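Long-range contacts in ribulose-5-phosphate reductase 1 (Staphylococcus aureus, PDB 6XHK), which catalyses the NADPH-dependent reduction of D-ribulose 5-phosphate to D-ribitol 5-phosphate, a step in the biosynthesis of poly(ribitol phosphate) wall teichoic acid: residues 60-65 / 115-120; 3-8 / 15-20; 312-317 / 335-340; 30-35 / 119-124. One frame throughout, in Å; residues are numbered along the deposited sequence.

Interaction 1: residues 60-65 / 115-120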
# COMPACT_ATOMS: atom_id res chain seq x y z
N MET A 60 -15.09 -5.54 -14.39
CA MET A 60 -13.88 -4.73 -14.36
C MET A 60 -12.70 -5.59 -13.94
O MET A 60 -12.87 -6.59 -13.23
CB MET A 60 -14.02 -3.53 -13.41
CG MET A 60 -14.09 -3.92 -11.94
SD MET A 60 -14.25 -2.50 -10.82
CE MET A 60 -13.02 -1.37 -11.50
N SER A 61 -11.50 -5.19 -14.38
CA SER A 61 -10.27 -5.81 -13.91
C SER A 61 -9.92 -5.26 -12.53
O SER A 61 -10.27 -4.12 -12.18
CB SER A 61 -9.12 -5.56 -14.89
OG SER A 61 -9.09 -4.21 -15.30
N LEU A 62 -9.23 -6.08 -11.73
CA LEU A 62 -9.10 -5.80 -10.30
C LEU A 62 -7.78 -5.18 -9.86
O LEU A 62 -7.76 -4.01 -9.47
CB LEU A 62 -9.38 -7.07 -9.49
CG LEU A 62 -10.86 -7.45 -9.39
CD1 LEU A 62 -11.09 -8.60 -8.42
CD2 LEU A 62 -11.62 -6.23 -8.89
N ILE A 63 -6.70 -5.94 -9.88
CA ILE A 63 -5.49 -5.60 -9.12
C ILE A 63 -4.88 -4.28 -9.60
O ILE A 63 -4.87 -3.97 -10.80
CB ILE A 63 -4.48 -6.76 -9.23
CG1 ILE A 63 -5.09 -8.07 -8.71
CG2 ILE A 63 -3.15 -6.43 -8.59
CD1 ILE A 63 -5.49 -8.02 -7.30
N HIS A 64 -4.26 -3.57 -8.67
CA HIS A 64 -3.63 -2.29 -8.92
C HIS A 64 -2.26 -2.09 -8.33
O HIS A 64 -1.69 -1.05 -8.40
CB HIS A 64 -4.50 -1.21 -8.42
CG HIS A 64 -5.65 -0.90 -9.32
ND1 HIS A 64 -6.74 -1.72 -9.43
CD2 HIS A 64 -5.88 0.15 -10.13
CE1 HIS A 64 -7.60 -1.20 -10.28
NE2 HIS A 64 -7.10 -0.06 -10.72
N GLU A 65 -1.78 -3.09 -7.65
CA GLU A 65 -0.42 -3.11 -7.12
C GLU A 65 0.40 -4.12 -7.93
O GLU A 65 0.14 -5.32 -7.85
CB GLU A 65 -0.42 -3.52 -5.65
CG GLU A 65 -1.08 -2.54 -4.73
CD GLU A 65 -1.01 -2.95 -3.28
OE1 GLU A 65 -0.55 -4.07 -2.99
OE2 GLU A 65 -1.48 -2.16 -2.42
N GLY A 115 -7.53 -2.34 -14.69
CA GLY A 115 -6.69 -3.03 -13.74
C GLY A 115 -5.49 -3.73 -14.37
O GLY A 115 -5.12 -3.50 -15.52
N PHE A 116 -4.88 -4.62 -13.57
CA PHE A 116 -3.63 -5.27 -13.95
C PHE A 116 -3.78 -6.76 -14.25
O PHE A 116 -2.84 -7.36 -14.79
CB PHE A 116 -2.56 -5.10 -12.86
CG PHE A 116 -2.02 -3.70 -12.74
CD1 PHE A 116 -2.37 -2.71 -13.65
CD2 PHE A 116 -1.18 -3.36 -11.69
CE1 PHE A 116 -1.87 -1.42 -13.52
CE2 PHE A 116 -0.67 -2.06 -11.55
CZ PHE A 116 -1.01 -1.09 -12.47
N MET A 117 -4.91 -7.38 -13.94
CA MET A 117 -5.10 -8.78 -14.32
C MET A 117 -5.39 -8.86 -15.82
O MET A 117 -6.51 -9.12 -16.26
CB MET A 117 -6.19 -9.42 -13.50
CG MET A 117 -6.04 -9.20 -12.03
SD MET A 117 -7.59 -9.64 -11.27
CE MET A 117 -7.58 -11.39 -11.49
N GLN A 118 -4.35 -8.66 -16.62
CA GLN A 118 -4.47 -8.83 -18.06
C GLN A 118 -3.11 -9.24 -18.62
O GLN A 118 -2.08 -9.16 -17.95
CB GLN A 118 -5.02 -7.56 -18.72
CG GLN A 118 -4.41 -6.26 -18.28
CD GLN A 118 -5.38 -5.12 -18.47
OE1 GLN A 118 -6.54 -5.23 -18.07
NE2 GLN A 118 -4.95 -4.05 -19.14
N ASP A 119 -3.12 -9.69 -19.88
CA ASP A 119 -1.88 -10.15 -20.51
C ASP A 119 -0.93 -8.99 -20.77
O ASP A 119 0.29 -9.18 -20.69
CB ASP A 119 -2.17 -10.89 -21.82
CG ASP A 119 -2.60 -12.33 -21.61
OD1 ASP A 119 -2.19 -12.95 -20.59
OD2 ASP A 119 -3.32 -12.86 -22.50
N PHE A 120 -1.44 -7.79 -21.07
CA PHE A 120 -0.60 -6.63 -21.30
C PHE A 120 -1.24 -5.40 -20.66
O PHE A 120 -2.47 -5.25 -20.69
CB PHE A 120 -0.40 -6.35 -22.79
CG PHE A 120 0.24 -7.48 -23.54
CD1 PHE A 120 1.61 -7.70 -23.47
CD2 PHE A 120 -0.53 -8.25 -24.41
CE1 PHE A 120 2.18 -8.73 -24.18
CE2 PHE A 120 0.03 -9.27 -25.15
CZ PHE A 120 1.39 -9.51 -25.03
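Met117 lays its unbranched chain against Leu62 and Ile63, and this is the well-buried part of the contact. Its CG meets Ile63 CG1 at 3.6 Å, while SD reaches Leu62 CB, also at 3.6 Å. A first torsion of -50° sets Met117 CG beside its own backbone N, anti to the carbonyl carbon. Phe324 of helix 318-328 covers Leu62 and Ile63, so apolar residues suit this buried side. Next to it Gly115, having no CB, brings its CA within 3.6 Å of Ile63 O. Its N-H is accepted by the hydroxyl OG of Ser61, a small polar group that also pairs with Asp114 OD1. A weak bond from Phe116 N to Ile63 O, 2.8 Å long, continues the seam.

Toward the partly exposed His64 the fit loosens. The CA of His64 sits over a face of the Phe116 ring, 4.2 Å from its centroid, a CH-pi contact. The two rings themselves barely overlap: their planes differ by 27°, yet the centroids are 6.0 Å apart. The imidazole instead turns its edge to Leu62 O, with a weak ND1 bond in the ring plane. The Glu65 side chain sets out away from 115-120, and its OE1 forms a salt bridge with Lys334 NZ. Consecutive His64 and Glu65 are predicted ligands of the catalytic zinc, together with Cys38 and Glu144, an arrangement in keeping with the active site of zinc-containing alcohol dehydrogenases.

Interaction 2: residues 3-8 / 15-20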
# COMPACT_ATOMS: atom_id res chain seq x y z
N ASN A 3 -5.35 -8.73 -26.53
CA ASN A 3 -5.10 -8.75 -25.09
C ASN A 3 -6.24 -9.50 -24.40
O ASN A 3 -7.41 -9.26 -24.70
CB ASN A 3 -4.99 -7.33 -24.55
CG ASN A 3 -4.37 -7.27 -23.17
OD1 ASN A 3 -3.78 -8.23 -22.70
ND2 ASN A 3 -4.46 -6.12 -22.53
N GLN A 4 -5.89 -10.42 -23.52
CA GLN A 4 -6.89 -11.09 -22.69
C GLN A 4 -6.96 -10.34 -21.37
O GLN A 4 -5.96 -10.24 -20.65
CB GLN A 4 -6.56 -12.56 -22.44
CG GLN A 4 -6.40 -13.40 -23.67
CD GLN A 4 -5.91 -14.79 -23.35
OE1 GLN A 4 -6.55 -15.78 -23.74
NE2 GLN A 4 -4.79 -14.89 -22.62
N VAL A 5 -8.14 -9.82 -21.05
CA VAL A 5 -8.39 -9.15 -19.78
C VAL A 5 -9.18 -10.11 -18.90
O VAL A 5 -10.13 -10.75 -19.37
CB VAL A 5 -9.14 -7.83 -19.99
CG1 VAL A 5 -9.58 -7.25 -18.67
CG2 VAL A 5 -8.27 -6.85 -20.75
N TYR A 6 -8.77 -10.23 -17.65
CA TYR A 6 -9.42 -11.10 -16.67
C TYR A 6 -10.24 -10.21 -15.74
O TYR A 6 -9.73 -9.66 -14.77
CB TYR A 6 -8.39 -11.96 -15.95
CG TYR A 6 -7.59 -12.82 -16.91
CD1 TYR A 6 -8.13 -14.01 -17.44
CD2 TYR A 6 -6.36 -12.40 -17.40
CE1 TYR A 6 -7.42 -14.78 -18.35
CE2 TYR A 6 -5.64 -13.16 -18.32
CZ TYR A 6 -6.18 -14.34 -18.80
OH TYR A 6 -5.44 -15.08 -19.72
N GLN A 7 -11.51 -10.07 -16.09
CA GLN A 7 -12.45 -9.23 -15.37
C GLN A 7 -13.25 -10.04 -14.35
O GLN A 7 -13.39 -11.26 -14.46
CB GLN A 7 -13.38 -8.51 -16.36
CG GLN A 7 -12.73 -7.26 -16.96
CD GLN A 7 -13.59 -6.53 -17.97
OE1 GLN A 7 -14.48 -7.13 -18.58
NE2 GLN A 7 -13.36 -5.22 -18.12
N LEU A 8 -13.72 -9.35 -13.32
CA LEU A 8 -14.67 -9.91 -12.37
C LEU A 8 -16.07 -9.61 -12.89
O LEU A 8 -16.43 -8.44 -13.09
CB LEU A 8 -14.45 -9.31 -10.99
CG LEU A 8 -15.18 -9.93 -9.81
CD1 LEU A 8 -14.63 -11.31 -9.46
CD2 LEU A 8 -15.05 -8.99 -8.64
N GLU A 15 -14.07 -14.14 -15.36
CA GLU A 15 -14.25 -14.53 -16.76
C GLU A 15 -13.40 -13.60 -17.61
O GLU A 15 -13.02 -12.51 -17.18
CB GLU A 15 -15.72 -14.48 -17.18
CG GLU A 15 -16.06 -15.32 -18.41
CD GLU A 15 -17.53 -15.23 -18.79
OE1 GLU A 15 -18.20 -14.28 -18.35
OE2 GLU A 15 -18.01 -16.10 -19.55
N VAL A 16 -13.12 -14.04 -18.84
CA VAL A 16 -12.11 -13.41 -19.69
C VAL A 16 -12.78 -12.81 -20.92
O VAL A 16 -13.56 -13.48 -21.60
CB VAL A 16 -11.01 -14.43 -20.08
CG1 VAL A 16 -11.64 -15.74 -20.54
CG2 VAL A 16 -10.08 -13.85 -21.13
N THR A 17 -12.48 -11.52 -21.18
CA THR A 17 -12.90 -10.78 -22.37
C THR A 17 -11.65 -10.41 -23.17
O THR A 17 -10.52 -10.70 -22.76
CB THR A 17 -13.69 -9.52 -22.02
OG1 THR A 17 -14.19 -8.89 -23.22
CG2 THR A 17 -12.79 -8.52 -21.31
N TYR A 18 -11.86 -9.77 -24.33
CA TYR A 18 -10.78 -9.45 -25.25
C TYR A 18 -10.87 -7.99 -25.68
O TYR A 18 -11.95 -7.39 -25.69
CB TYR A 18 -10.81 -10.36 -26.47
CG TYR A 18 -10.69 -11.82 -26.10
CD1 TYR A 18 -9.45 -12.44 -26.08
CD2 TYR A 18 -11.82 -12.58 -25.79
CE1 TYR A 18 -9.33 -13.77 -25.72
CE2 TYR A 18 -11.70 -13.92 -25.43
CZ TYR A 18 -10.45 -14.51 -25.40
OH TYR A 18 -10.29 -15.84 -25.06
N ASN A 19 -9.72 -7.42 -26.00
CA ASN A 19 -9.67 -6.12 -26.66
C ASN A 19 -8.36 -6.05 -27.44
O ASN A 19 -7.48 -6.90 -27.28
CB ASN A 19 -9.87 -4.95 -25.66
CG ASN A 19 -8.70 -4.74 -24.72
OD1 ASN A 19 -7.93 -5.65 -24.45
ND2 ASN A 19 -8.59 -3.53 -24.19
N ASN A 20 -8.28 -5.10 -28.37
CA ASN A 20 -7.10 -4.97 -29.21
C ASN A 20 -6.10 -4.05 -28.55
O ASN A 20 -6.46 -3.18 -27.76
CB ASN A 20 -7.45 -4.45 -30.59
CG ASN A 20 -8.26 -5.42 -31.39
OD1 ASN A 20 -7.72 -6.36 -31.99
ND2 ASN A 20 -9.57 -5.20 -31.43
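Tyr18 and Gln4 run side by side with ring and amide planes 41° apart, and the ring is met obliquely: its CE1 lies 3.6 Å from Gln4 CG. On the same face of the hairpin the Tyr6 ring is likewise approached obliquely, by Val16 CB, 3.9 Å from Tyr6 CD1. The side chains of Asn3 and Asn19, on the other face, also point the same way, their amide planes 26° apart; OD1 of Asn19 comes to 3.4 Å from Asn3 CB. Further along that face the methyl CG2 of Thr17, lying between the backbone N and the carbonyl carbon, touches both Val5 CB at 3.9 Å and Gln7 OE1 at 3.5 Å.

The backbones form an antiparallel beta hairpin. Asn3 with Asn19, Val5 with Thr17 and Gln7 with Glu15 are hydrogen-bonded pairs, and of their six bonds that from Gln7 N to Glu15 O is weak. Between them, CA-H groups of Tyr18 and Val16 approach Asn3 O and Val5 O. Within the chain 13-20 is an outermost strand, so exposed polar residues there are no surprise. Two amides of the inner strand turn to the rest of the fold: Asn3 ND2 bonds to Phe120 O and Gln4 NE2 to Asp119 OD2. Cohesion across the hairpin thus rests mainly on the backbone ladder, with the side chains adding van der Waals contact.

Interaction 3: residues 312-317 / 335-340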
# COMPACT_ATOMS: atom_id res chain seq x y z
N PHE A 312 1.37 -17.15 -5.09
CA PHE A 312 0.54 -18.03 -5.91
C PHE A 312 0.91 -17.88 -7.38
O PHE A 312 1.04 -16.76 -7.87
CB PHE A 312 -0.95 -17.74 -5.71
CG PHE A 312 -1.49 -18.25 -4.41
CD1 PHE A 312 -1.89 -19.57 -4.29
CD2 PHE A 312 -1.55 -17.44 -3.29
CE1 PHE A 312 -2.38 -20.05 -3.08
CE2 PHE A 312 -2.03 -17.92 -2.09
CZ PHE A 312 -2.44 -19.23 -1.99
N GLU A 313 1.11 -19.00 -8.07
CA GLU A 313 1.37 -18.96 -9.50
C GLU A 313 0.03 -19.08 -10.22
O GLU A 313 -0.69 -20.08 -10.05
CB GLU A 313 2.34 -20.07 -9.94
CG GLU A 313 3.81 -19.88 -9.49
CD GLU A 313 4.79 -20.87 -10.12
OE1 GLU A 313 4.37 -21.66 -11.00
OE2 GLU A 313 5.98 -20.86 -9.74
N ILE A 314 -0.31 -18.07 -11.02
CA ILE A 314 -1.65 -17.94 -11.60
C ILE A 314 -1.57 -18.34 -13.07
O ILE A 314 -1.11 -17.57 -13.92
CB ILE A 314 -2.19 -16.51 -11.45
CG1 ILE A 314 -2.03 -16.01 -10.01
CG2 ILE A 314 -3.65 -16.47 -11.86
CD1 ILE A 314 -2.60 -16.92 -8.95
N ALA A 315 -2.04 -19.55 -13.37
CA ALA A 315 -2.03 -20.07 -14.72
C ALA A 315 -3.41 -20.40 -15.26
O ALA A 315 -3.56 -20.54 -16.47
CB ALA A 315 -1.14 -21.31 -14.80
N THR A 316 -4.42 -20.53 -14.40
CA THR A 316 -5.82 -20.73 -14.77
C THR A 316 -6.72 -19.79 -13.96
O THR A 316 -6.25 -19.08 -13.06
CB THR A 316 -6.25 -22.20 -14.57
OG1 THR A 316 -6.55 -22.44 -13.19
CG2 THR A 316 -5.15 -23.15 -15.01
N ILE A 317 -8.02 -19.78 -14.27
CA ILE A 317 -8.99 -19.01 -13.49
C ILE A 317 -9.05 -19.50 -12.05
O ILE A 317 -9.13 -18.71 -11.10
CB ILE A 317 -10.37 -19.04 -14.15
CG1 ILE A 317 -10.39 -18.16 -15.39
CG2 ILE A 317 -11.46 -18.58 -13.17
CD1 ILE A 317 -10.16 -16.71 -15.04
N THR A 335 -0.60 -11.00 0.04
CA THR A 335 -0.63 -12.16 -0.86
C THR A 335 -0.13 -11.79 -2.26
O THR A 335 -0.75 -10.98 -2.95
CB THR A 335 -2.05 -12.74 -0.96
OG1 THR A 335 -2.58 -12.98 0.35
CG2 THR A 335 -2.13 -13.97 -1.87
N VAL A 336 0.97 -12.41 -2.69
CA VAL A 336 1.60 -12.11 -3.98
C VAL A 336 1.12 -13.10 -5.03
O VAL A 336 0.82 -14.26 -4.74
CB VAL A 336 3.14 -12.11 -3.86
CG1 VAL A 336 3.76 -11.53 -5.10
CG2 VAL A 336 3.56 -11.29 -2.66
N LEU A 337 1.03 -12.61 -6.27
CA LEU A 337 0.58 -13.39 -7.43
C LEU A 337 1.68 -13.37 -8.48
O LEU A 337 2.06 -12.30 -8.96
CB LEU A 337 -0.72 -12.82 -7.99
CG LEU A 337 -1.93 -12.70 -7.07
CD1 LEU A 337 -3.15 -12.30 -7.85
CD2 LEU A 337 -2.20 -14.03 -6.43
N LYS A 338 2.19 -14.56 -8.82
CA LYS A 338 3.14 -14.76 -9.92
C LYS A 338 2.32 -14.95 -11.21
O LYS A 338 1.63 -15.96 -11.37
CB LYS A 338 4.08 -15.93 -9.65
CG LYS A 338 5.30 -16.02 -10.58
CD LYS A 338 6.20 -17.19 -10.22
CE LYS A 338 7.46 -17.24 -11.10
NZ LYS A 338 8.34 -18.44 -10.82
N TRP A 339 2.39 -13.96 -12.10
CA TRP A 339 1.55 -13.93 -13.29
C TRP A 339 2.21 -14.75 -14.41
O TRP A 339 3.23 -14.35 -14.99
CB TRP A 339 1.33 -12.48 -13.73
CG TRP A 339 0.18 -12.33 -14.71
CD1 TRP A 339 0.26 -12.00 -16.04
CD2 TRP A 339 -1.22 -12.44 -14.41
NE1 TRP A 339 -0.99 -11.96 -16.60
CE2 TRP A 339 -1.92 -12.21 -15.62
CE3 TRP A 339 -1.95 -12.73 -13.26
CZ2 TRP A 339 -3.31 -12.26 -15.69
CZ3 TRP A 339 -3.32 -12.79 -13.34
CH2 TRP A 339 -3.99 -12.55 -14.55
N ILE A 340 1.62 -15.91 -14.72
CA ILE A 340 2.10 -16.76 -15.80
C ILE A 340 0.94 -17.20 -16.67
O ILE A 340 0.91 -18.34 -17.16
CB ILE A 340 2.89 -17.97 -15.26
CG1 ILE A 340 2.03 -18.87 -14.38
CG2 ILE A 340 4.07 -17.52 -14.44
CD1 ILE A 340 2.78 -20.03 -13.77
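Lys338 and Glu313 meet through different first torsions: the lysine has CG anti to the backbone N (chi1 -167°), the glutamate has CG beside it (chi1 -70°). Both chains are extended beyond CG, and they run side by side in the same direction. Lys338 CD rests 3.7 Å from Glu313 CG, and a salt bridge spans 3.5 Å between Lys338 NZ and Glu313 OE2. Long charged chains suit this more open face, since their methylenes pack while their ends can reach solvent. Ile340 adds a methyl there, with CD1 3.6 Å from Glu313 OE1.

The strands are parallel neighbours of a beta-alpha-beta unit in which helix 318-328 makes the crossover. Phe312 N bonds to Val336 O and Phe312 O accepts from Lys338 N, so that Phe312 clasps the residues flanking Leu337. Ile314 does the same around Trp339: its N gives to Lys338 O at 2.9 Å and its O receives Ile340 N. The axes of the two short strands nevertheless diverge by 36°.

The face with Ile314, Leu337 and Phe312 is apolar and turned to the helix, where Leu320, Ala323 and Ala326 meet these three in that order. The two arms of branched Ile314 serve different partners: CD1 touches Leu337 CD2 at 3.9 Å, and CG2 comes obliquely to the Trp339 ring, 4.0 Å from CZ3. Thr335 offers its methyl CG2 to the edge of the Phe312 ring, 3.8 Å from CD2, while its hydroxyl OG1 bonds to Asp327 OD1 of the crossover helix.

Interaction 4: residues 30-35 / 119-124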
# COMPACT_ATOMS: atom_id res chain seq x y z
N VAL A 30 3.42 -3.54 -21.36
CA VAL A 30 4.10 -4.14 -20.22
C VAL A 30 3.44 -5.46 -19.89
O VAL A 30 2.21 -5.54 -19.82
CB VAL A 30 4.07 -3.19 -19.00
CG1 VAL A 30 4.87 -3.73 -17.85
CG2 VAL A 30 4.62 -1.84 -19.40
N ARG A 31 4.27 -6.53 -19.68
CA ARG A 31 3.57 -7.71 -19.20
C ARG A 31 3.74 -7.81 -17.70
O ARG A 31 4.87 -7.77 -17.20
CB ARG A 31 4.08 -9.00 -19.84
CG ARG A 31 3.42 -10.22 -19.20
CD ARG A 31 3.83 -11.47 -19.83
NE ARG A 31 3.38 -12.64 -19.10
CZ ARG A 31 2.28 -13.32 -19.44
NH1 ARG A 31 1.53 -12.91 -20.46
NH2 ARG A 31 1.92 -14.40 -18.77
N PRO A 32 2.65 -7.92 -16.94
CA PRO A 32 2.79 -8.05 -15.50
C PRO A 32 3.51 -9.34 -15.10
O PRO A 32 3.35 -10.38 -15.74
CB PRO A 32 1.34 -8.00 -15.01
CG PRO A 32 0.53 -8.49 -16.16
CD PRO A 32 1.24 -7.96 -17.37
N LEU A 33 4.34 -9.23 -14.06
CA LEU A 33 5.11 -10.34 -13.52
C LEU A 33 4.63 -10.77 -12.13
O LEU A 33 4.18 -11.90 -11.95
CB LEU A 33 6.61 -10.00 -13.47
CG LEU A 33 7.30 -9.77 -14.82
CD1 LEU A 33 8.77 -9.37 -14.68
CD2 LEU A 33 7.13 -11.00 -15.68
N TYR A 34 4.73 -9.89 -11.14
CA TYR A 34 4.18 -10.12 -9.81
C TYR A 34 3.16 -9.02 -9.48
O TYR A 34 3.27 -7.88 -9.93
CB TYR A 34 5.31 -10.20 -8.77
CG TYR A 34 6.30 -11.32 -9.06
CD1 TYR A 34 7.49 -11.08 -9.77
CD2 TYR A 34 6.07 -12.62 -8.59
CE1 TYR A 34 8.39 -12.10 -10.03
CE2 TYR A 34 6.97 -13.65 -8.85
CZ TYR A 34 8.13 -13.39 -9.56
OH TYR A 34 9.02 -14.41 -9.80
N MET A 35 2.13 -9.40 -8.72
CA MET A 35 1.10 -8.44 -8.36
C MET A 35 0.48 -8.88 -7.04
O MET A 35 0.46 -10.08 -6.73
CB MET A 35 0.05 -8.32 -9.47
CG MET A 35 -0.75 -9.58 -9.80
SD MET A 35 -1.85 -9.29 -11.22
CE MET A 35 -0.74 -8.43 -12.32
N ASP A 119 -3.12 -9.69 -19.88
CA ASP A 119 -1.88 -10.15 -20.51
C ASP A 119 -0.93 -8.99 -20.77
O ASP A 119 0.29 -9.18 -20.69
CB ASP A 119 -2.17 -10.89 -21.82
CG ASP A 119 -2.60 -12.33 -21.61
OD1 ASP A 119 -2.19 -12.95 -20.59
OD2 ASP A 119 -3.32 -12.86 -22.50
N PHE A 120 -1.44 -7.79 -21.07
CA PHE A 120 -0.60 -6.63 -21.30
C PHE A 120 -1.24 -5.40 -20.66
O PHE A 120 -2.47 -5.25 -20.69
CB PHE A 120 -0.40 -6.35 -22.79
CG PHE A 120 0.24 -7.48 -23.54
CD1 PHE A 120 1.61 -7.70 -23.47
CD2 PHE A 120 -0.53 -8.25 -24.41
CE1 PHE A 120 2.18 -8.73 -24.18
CE2 PHE A 120 0.03 -9.27 -25.15
CZ PHE A 120 1.39 -9.51 -25.03
N VAL A 121 -0.42 -4.54 -20.08
CA VAL A 121 -0.86 -3.29 -19.45
C VAL A 121 -0.19 -2.14 -20.19
O VAL A 121 1.04 -2.11 -20.31
CB VAL A 121 -0.51 -3.25 -17.95
CG1 VAL A 121 -1.07 -2.02 -17.33
CG2 VAL A 121 -1.12 -4.44 -17.25
N LEU A 122 -0.99 -1.20 -20.67
CA LEU A 122 -0.46 -0.03 -21.36
C LEU A 122 -0.31 1.12 -20.37
O LEU A 122 -1.22 1.41 -19.60
CB LEU A 122 -1.36 0.40 -22.51
CG LEU A 122 -1.61 -0.77 -23.44
CD1 LEU A 122 -2.94 -1.44 -23.11
CD2 LEU A 122 -1.58 -0.25 -24.83
N LEU A 123 0.84 1.77 -20.41
CA LEU A 123 1.18 2.79 -19.43
C LEU A 123 1.79 3.99 -20.13
O LEU A 123 2.42 3.86 -21.18
CB LEU A 123 2.17 2.26 -18.39
CG LEU A 123 1.77 0.98 -17.66
CD1 LEU A 123 2.82 0.64 -16.63
CD2 LEU A 123 0.42 1.15 -16.99
N ASN A 124 1.57 5.16 -19.55
CA ASN A 124 2.33 6.27 -20.07
C ASN A 124 3.77 6.15 -19.61
O ASN A 124 4.10 5.43 -18.67
CB ASN A 124 1.70 7.59 -19.63
CG ASN A 124 0.29 7.74 -20.16
OD1 ASN A 124 -0.66 7.24 -19.56
ND2 ASN A 124 0.16 8.36 -21.34
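Val30 and Val121 face each other as an antiparallel hydrogen-bonded pair, joining strand 28-36 to strand 121-123 in the mixed beta-sheet of the GroES-like domain. Val121 N donates to Val30 O at 2.8 Å with a nearly straight N-H (165°), and Val30 N returns a more bent bond of 3.0 Å to Val121 O. The same Val30 O receives a CA-H contact from Phe120 and lies near the plane of the Phe120 ring, at its edge. The strand axes stand at 120°, and this is the sole beta bridge between the two segments.

Around the pair sit apolar side chains fit for a buried spot. Val30 CG2 meets Leu123 CD1 at 4.1 Å, the two side chains crossing at about a right angle. Pro32 has no backbone N-H to offer; its ring carbon CD approaches Asp119 O at 3.7 Å and Val121 CG2 at 4.2 Å. Arg31 projects its CG anti to the backbone N, and the chain stays extended as far as NE, alongside Asp119. Between them is a long, weak ion pair, Arg31 NH1 to Asp119 OD1 at 3.7 Å, with guanidinium and carboxylate planes 23° apart.

Farther out, Trp339 of strand 334-339 packs on Arg31 and Pro32. On another side the strand takes a classic beta bulge, with Leu33 and Tyr34 both opposite Val67. The Asp119 carboxylate has its stronger partner in the hairpin strand 2-10, where Gln4 NE2 hydrogen-bonds to Asp119 OD2.

From the N terminus, interaction 2 closes first, as a local hairpin completed by residue 20. Strand 28-36 then opens interaction 4, whose partner comes only at 119-124. Interaction 1 starts later, at 60-65, and nests within that long loop, though both end on the same run of chain and share Asp119 and Phe120. Interaction 3 follows separately near the C terminus, closing over helix 318-328. Residues 115-120 connect interactions 1, 2 and 4, since this loop also bonds to hairpin strand 2-10. Strand 334-339 pairs antiparallel with 28-36, through Met35 with Leu337 and Leu33 with Trp339, and so ties the C-terminal unit of interaction 3 to the sheet of interaction 4.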